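Local coordinates for tailspike protein (PDB 3RIQ) that probably binds the lipopolysaccharide of Salmonella as the trimeric receptor-binding tailspike of phage 9NA and cleaves it as an endorhamnosidase, at residues F11-L23 / A29-N41. Residues are numbered along the deposited sequence; the frame is centred on the assembly and turned at random. Where two conformers were deposited one is given.
Sequences FKYSVKLSDYMTL and AAVDSLLIDIDYN
Val15 and Leu34 sit side by side in two parallel strands, 14-16 and 33-36, with Val15 CG2 3.8 Å from Leu34 CD1. Four backbone hydrogen bonds join the two strands and their ends, from Tyr13 O to Leu17 N. The Leu35 N to Val15 O bond is nearly straight, at 176°. The tight part lies on the Val15 and Leu34 face. There Val15 spreads its two methyls, CG1 against Ala29 and CG2 against Ala30 CB. Further along, Leu17 CD2 lies 3.7 Å from Tyr40 CB, and Leu17 crosses Tyr40 at about a right angle. Tyr40 CG is anti to the backbone N (chi1 -175°), which carries the ring to Leu23. Leu23 CB packs over one face of the Tyr40 ring, a CH-pi contact 4.1 Å from CB to the ring centroid. Leu23 N donates to Tyr40 OH at 3.0 Å, and the same hydroxyl also bonds Glu46.

The turn after strand 14-16 is more open. Asp37 holds it with both oxygens. OD1 takes Ser18 N through its syn lone pair. Asp37 OD2 takes Ser18 OG at 2.6 Å, also on the syn side. Ile38 beside it is exposed and adopts two conformers; in one, CD1 lies against Ser18. At the start of the pair, the Asp32 carboxylate is buried. Lys12 NZ meets Asp32 OD2 at 2.8 Å, and a water links that oxygen to Tyr13 N. Asp32 OD1 has a salt bridge to Lys60 of the third subunit. Lys12 and Ser14 also make backbone bonds to neighbouring subunits, so this end lies at the trimer interface.

The two strands open the right-handed parallel beta-helix. Strand 33-36 pairs on its other edge with strand 56-59, and helix 23-29 links the pair, with Ala26 touching Leu17 and Leu34.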
loop_
_atom_site.group_PDB
_atom_site.type_symbol
_atom_site.label_atom_id
_atom_site.label_comp_id
_atom_site.label_asym_id
_atom_site.label_seq_id
_atom_site.Cartn_x
_atom_site.Cartn_y
_atom_site.Cartn_z
ATOM N N PHE A 11 -46.512 11.896 13.167
ATOM C CA PHE A 11 -45.444 12.853 12.802
ATOM C C PHE A 11 -44.189 12.686 13.658
ATOM O O PHE A 11 -44.245 12.276 14.840
ATOM C CB PHE A 11 -45.924 14.288 12.967
ATOM C CG PHE A 11 -47.088 14.650 12.079
ATOM C CD1 PHE A 11 -47.073 14.341 10.714
ATOM C CD2 PHE A 11 -48.186 15.339 12.600
ATOM C CE1 PHE A 11 -48.177 14.727 9.894
ATOM C CE2 PHE A 11 -49.268 15.675 11.808
ATOM C CZ PHE A 11 -49.261 15.371 10.439
ATOM N N LYS A 12 -43.048 12.934 13.029
ATOM C CA LYS A 12 -41.752 12.851 13.696
ATOM C C LYS A 12 -41.577 13.953 14.756
ATOM O O LYS A 12 -41.832 15.113 14.474
ATOM C CB LYS A 12 -40.688 13.050 12.596
ATOM C CG LYS A 12 -39.258 13.085 13.051
ATOM C CD LYS A 12 -38.737 11.726 13.322
ATOM C CE LYS A 12 -37.177 11.737 13.416
ATOM N NZ LYS A 12 -36.702 10.433 13.890
ATOM N N TYR A 13 -41.136 13.592 15.959
ATOM C CA TYR A 13 -40.839 14.577 17.001
ATOM C C TYR A 13 -39.519 15.275 16.774
ATOM O O TYR A 13 -38.458 14.624 16.662
ATOM C CB TYR A 13 -40.822 13.909 18.372
ATOM C CG TYR A 13 -42.219 13.611 18.954
ATOM C CD1 TYR A 13 -43.183 12.858 18.252
ATOM C CD2 TYR A 13 -42.567 14.116 20.183
ATOM C CE1 TYR A 13 -44.469 12.611 18.800
ATOM C CE2 TYR A 13 -43.817 13.899 20.731
ATOM C CZ TYR A 13 -44.763 13.145 20.060
ATOM O OH TYR A 13 -45.959 12.959 20.696
ATOM N N SER A 14 -39.586 16.607 16.710
ATOM C CA SER A 14 -38.393 17.438 16.645
ATOM C C SER A 14 -38.698 18.749 17.335
ATOM O O SER A 14 -39.811 19.294 17.184
ATOM C CB SER A 14 -37.978 17.670 15.180
ATOM O OG SER A 14 -36.792 18.443 15.137
ATOM N N VAL A 15 -37.734 19.230 18.105
ATOM C CA VAL A 15 -37.796 20.591 18.616
ATOM C C VAL A 15 -36.690 21.391 17.967
ATOM O O VAL A 15 -35.679 20.814 17.529
ATOM C CB VAL A 15 -37.621 20.657 20.155
ATOM C CG1 VAL A 15 -38.789 19.930 20.873
ATOM C CG2 VAL A 15 -36.257 20.147 20.570
ATOM N N LYS A 16 -36.854 22.706 17.900
ATOM C CA LYS A 16 -35.839 23.542 17.253
ATOM C C LYS A 16 -35.368 24.635 18.173
ATOM O O LYS A 16 -36.171 25.241 18.910
ATOM C CB LYS A 16 -36.332 24.106 15.907
ATOM C CG LYS A 16 -37.508 25.048 16.090
ATOM C CD LYS A 16 -38.165 25.438 14.763
ATOM C CE LYS A 16 -39.322 24.550 14.454
ATOM N NZ LYS A 16 -40.499 24.729 15.363
ATOM N N LEU A 17 -34.069 24.924 18.109
ATOM C CA LEU A 17 -33.464 25.880 19.023
ATOM C C LEU A 17 -34.136 27.254 18.988
ATOM O O LEU A 17 -34.221 27.910 20.033
ATOM C CB LEU A 17 -31.964 26.006 18.741
ATOM C CG LEU A 17 -31.174 26.968 19.658
ATOM C CD1 LEU A 17 -31.273 26.561 21.137
ATOM C CD2 LEU A 17 -29.710 26.939 19.210
ATOM N N SER A 18 -34.581 27.696 17.803
ATOM C CA SER A 18 -35.158 29.040 17.678
ATOM C C SER A 18 -36.452 29.224 18.482
ATOM O O SER A 18 -36.890 30.365 18.665
ATOM C CB SER A 18 -35.369 29.419 16.207
ATOM O OG SER A 18 -36.360 28.584 15.654
ATOM N N ASP A 19 -37.035 28.125 18.991
ATOM C CA ASP A 19 -38.232 28.216 19.843
ATOM C C ASP A 19 -37.889 28.496 21.329
ATOM O O ASP A 19 -38.795 28.643 22.155
ATOM C CB ASP A 19 -39.029 26.914 19.730
ATOM C CG ASP A 19 -39.831 26.820 18.441
ATOM O OD1 ASP A 19 -40.224 27.881 17.858
ATOM O OD2 ASP A 19 -40.131 25.664 18.027
ATOM N N TYR A 20 -36.597 28.536 21.663
ATOM C CA TYR A 20 -36.126 28.651 23.072
ATOM C C TYR A 20 -35.072 29.742 23.231
ATOM O O TYR A 20 -34.454 30.184 22.252
ATOM C CB TYR A 20 -35.590 27.304 23.607
ATOM C CG TYR A 20 -36.551 26.191 23.285
ATOM C CD1 TYR A 20 -37.634 25.917 24.120
ATOM C CD2 TYR A 20 -36.435 25.475 22.094
ATOM C CE1 TYR A 20 -38.561 24.950 23.792
ATOM C CE2 TYR A 20 -37.364 24.500 21.754
ATOM C CZ TYR A 20 -38.438 24.256 22.593
ATOM O OH TYR A 20 -39.372 23.301 22.217
ATOM N N MET A 21 -34.830 30.131 24.478
ATOM C CA MET A 21 -33.741 31.075 24.746
ATOM C C MET A 21 -32.395 30.376 24.863
ATOM O O MET A 21 -31.368 30.935 24.466
ATOM C CB MET A 21 -34.020 31.908 26.002
ATOM C CG MET A 21 -35.083 32.979 25.804
ATOM S SD MET A 21 -34.597 34.164 24.527
ATOM C CE MET A 21 -33.318 35.121 25.345
ATOM N N THR A 22 -32.390 29.154 25.401
ATOM C CA THR A 22 -31.128 28.452 25.685
ATOM C C THR A 22 -31.142 27.061 25.064
ATOM O O THR A 22 -32.214 26.463 24.836
ATOM C CB THR A 22 -30.848 28.283 27.198
ATOM O OG1 THR A 22 -31.805 27.402 27.775
ATOM C CG2 THR A 22 -30.873 29.634 27.959
ATOM N N LEU A 23 -29.944 26.510 24.891
ATOM C CA LEU A 23 -29.785 25.141 24.450
ATOM C C LEU A 23 -30.331 24.143 25.483
ATOM O O LEU A 23 -30.944 23.137 25.107
ATOM C CB LEU A 23 -28.314 24.861 24.145
ATOM C CG LEU A 23 -28.030 23.553 23.421
ATOM C CD1 LEU A 23 -28.896 23.339 22.155
ATOM C CD2 LEU A 23 -26.489 23.543 23.093
ATOM N N ALA A 29 -36.899 20.019 26.227
ATOM C CA ALA A 29 -38.118 19.795 25.447
ATOM C C ALA A 29 -37.968 18.606 24.484
ATOM O O ALA A 29 -38.960 17.994 24.116
ATOM C CB ALA A 29 -38.448 21.043 24.658
ATOM N N ALA A 30 -36.733 18.302 24.072
ATOM C CA ALA A 30 -36.488 17.291 23.034
ATOM C C ALA A 30 -36.909 15.893 23.430
ATOM O O ALA A 30 -36.823 15.506 24.590
ATOM C CB ALA A 30 -34.977 17.312 22.643
ATOM N N VAL A 31 -37.400 15.140 22.450
ATOM C CA VAL A 31 -37.788 13.734 22.622
ATOM C C VAL A 31 -37.012 12.806 21.686
ATOM O O VAL A 31 -36.491 11.753 22.092
ATOM C CB VAL A 31 -39.316 13.553 22.369
ATOM C CG1 VAL A 31 -39.708 12.098 22.459
ATOM C CG2 VAL A 31 -40.111 14.411 23.404
ATOM N N ASP A 32 -36.952 13.197 20.425
ATOM C CA ASP A 32 -36.341 12.363 19.363
ATOM C C ASP A 32 -35.256 13.214 18.683
ATOM O O ASP A 32 -34.071 12.941 18.819
ATOM C CB ASP A 32 -37.449 11.973 18.399
ATOM C CG ASP A 32 -36.973 11.160 17.190
ATOM O OD1 ASP A 32 -35.750 10.966 17.001
ATOM O OD2 ASP A 32 -37.847 10.765 16.381
ATOM N N SER A 33 -35.677 14.249 17.957
ATOM C CA SER A 33 -34.730 15.116 17.266
ATOM C C SER A 33 -34.658 16.530 17.842
ATOM O O SER A 33 -35.622 17.028 18.418
ATOM C CB SER A 33 -35.071 15.123 15.787
ATOM O OG SER A 33 -34.947 13.802 15.294
ATOM N N LEU A 34 -33.491 17.156 17.682
ATOM C CA LEU A 34 -33.202 18.502 18.158
ATOM C C LEU A 34 -32.534 19.211 16.994
ATOM O O LEU A 34 -31.444 18.804 16.576
ATOM C CB LEU A 34 -32.312 18.456 19.423
ATOM C CG LEU A 34 -31.615 19.772 19.814
ATOM C CD1 LEU A 34 -32.583 20.937 19.976
ATOM C CD2 LEU A 34 -30.798 19.508 21.080
ATOM N N LEU A 35 -33.202 20.215 16.438
ATOM C CA LEU A 35 -32.680 20.950 15.280
ATOM C C LEU A 35 -31.995 22.239 15.725
ATOM O O LEU A 35 -32.615 23.058 16.403
ATOM C CB LEU A 35 -33.824 21.250 14.291
ATOM C CG LEU A 35 -33.456 22.143 13.099
ATOM C CD1 LEU A 35 -32.567 21.334 12.136
ATOM C CD2 LEU A 35 -34.726 22.643 12.398
ATOM N N ILE A 36 -30.729 22.413 15.353
ATOM C CA ILE A 36 -30.019 23.688 15.641
ATOM C C ILE A 36 -30.207 24.554 14.395
ATOM O O ILE A 36 -29.431 24.466 13.443
ATOM C CB ILE A 36 -28.530 23.462 15.985
ATOM C CG1 ILE A 36 -28.363 22.357 17.063
ATOM C CG2 ILE A 36 -27.868 24.770 16.390
ATOM C CD1 ILE A 36 -28.970 22.664 18.406
ATOM N N ASP A 37 -31.275 25.370 14.399
ATOM C CA ASP A 37 -31.660 26.132 13.201
ATOM C C ASP A 37 -31.179 27.585 13.194
ATOM O O ASP A 37 -31.387 28.269 12.208
ATOM C CB ASP A 37 -33.189 26.056 12.974
ATOM C CG ASP A 37 -33.999 26.617 14.141
ATOM O OD1 ASP A 37 -33.514 26.629 15.303
ATOM O OD2 ASP A 37 -35.166 27.020 13.880
ATOM N N ILE A 38 -30.562 28.046 14.280
ATOM C CA ILE A 38 -30.018 29.404 14.351
ATOM C C ILE A 38 -28.720 29.340 15.139
ATOM O O ILE A 38 -28.515 28.442 15.966
ATOM C CB ILE A 38 -31.007 30.437 14.963
ATOM C CG1 ILE A 38 -31.462 30.023 16.369
ATOM C CG2 ILE A 38 -32.200 30.708 14.008
ATOM C CD1 ILE A 38 -32.138 31.149 17.122
ATOM N N ASP A 39 -27.804 30.262 14.834
ATOM C CA ASP A 39 -26.513 30.278 15.535
ATOM C C ASP A 39 -26.767 30.474 17.045
ATOM O O ASP A 39 -27.699 31.190 17.448
ATOM C CB ASP A 39 -25.641 31.427 15.046
ATOM C CG ASP A 39 -25.016 31.182 13.697
ATOM O OD1 ASP A 39 -25.021 30.045 13.168
ATOM O OD2 ASP A 39 -24.521 32.173 13.142
ATOM N N TYR A 40 -25.947 29.830 17.862
ATOM C CA TYR A 40 -26.114 29.856 19.296
ATOM C C TYR A 40 -24.856 30.388 19.958
ATOM O O TYR A 40 -23.769 29.823 19.794
ATOM C CB TYR A 40 -26.402 28.441 19.805
ATOM C CG TYR A 40 -26.715 28.415 21.266
ATOM C CD1 TYR A 40 -27.912 28.950 21.744
ATOM C CD2 TYR A 40 -25.798 27.922 22.184
ATOM C CE1 TYR A 40 -28.200 28.965 23.095
ATOM C CE2 TYR A 40 -26.076 27.913 23.544
ATOM C CZ TYR A 40 -27.290 28.429 23.986
ATOM O OH TYR A 40 -27.642 28.426 25.313
ATOM N N ASN A 41 -25.015 31.479 20.705
ATOM C CA ASN A 41 -23.913 32.103 21.426
ATOM C C ASN A 41 -23.857 31.565 22.840
ATOM O O ASN A 41 -24.693 31.938 23.704
ATOM C CB ASN A 41 -24.115 33.622 21.406
ATOM C CG ASN A 41 -23.918 34.201 20.037
ATOM O OD1 ASN A 41 -24.867 34.595 19.361
ATOM N ND2 ASN A 41 -22.684 34.250 19.612
HETATM O O HOH W 1 -40.523 10.795 16.697
HETATM O O HOH W 2 -28.732 31.577 25.692
#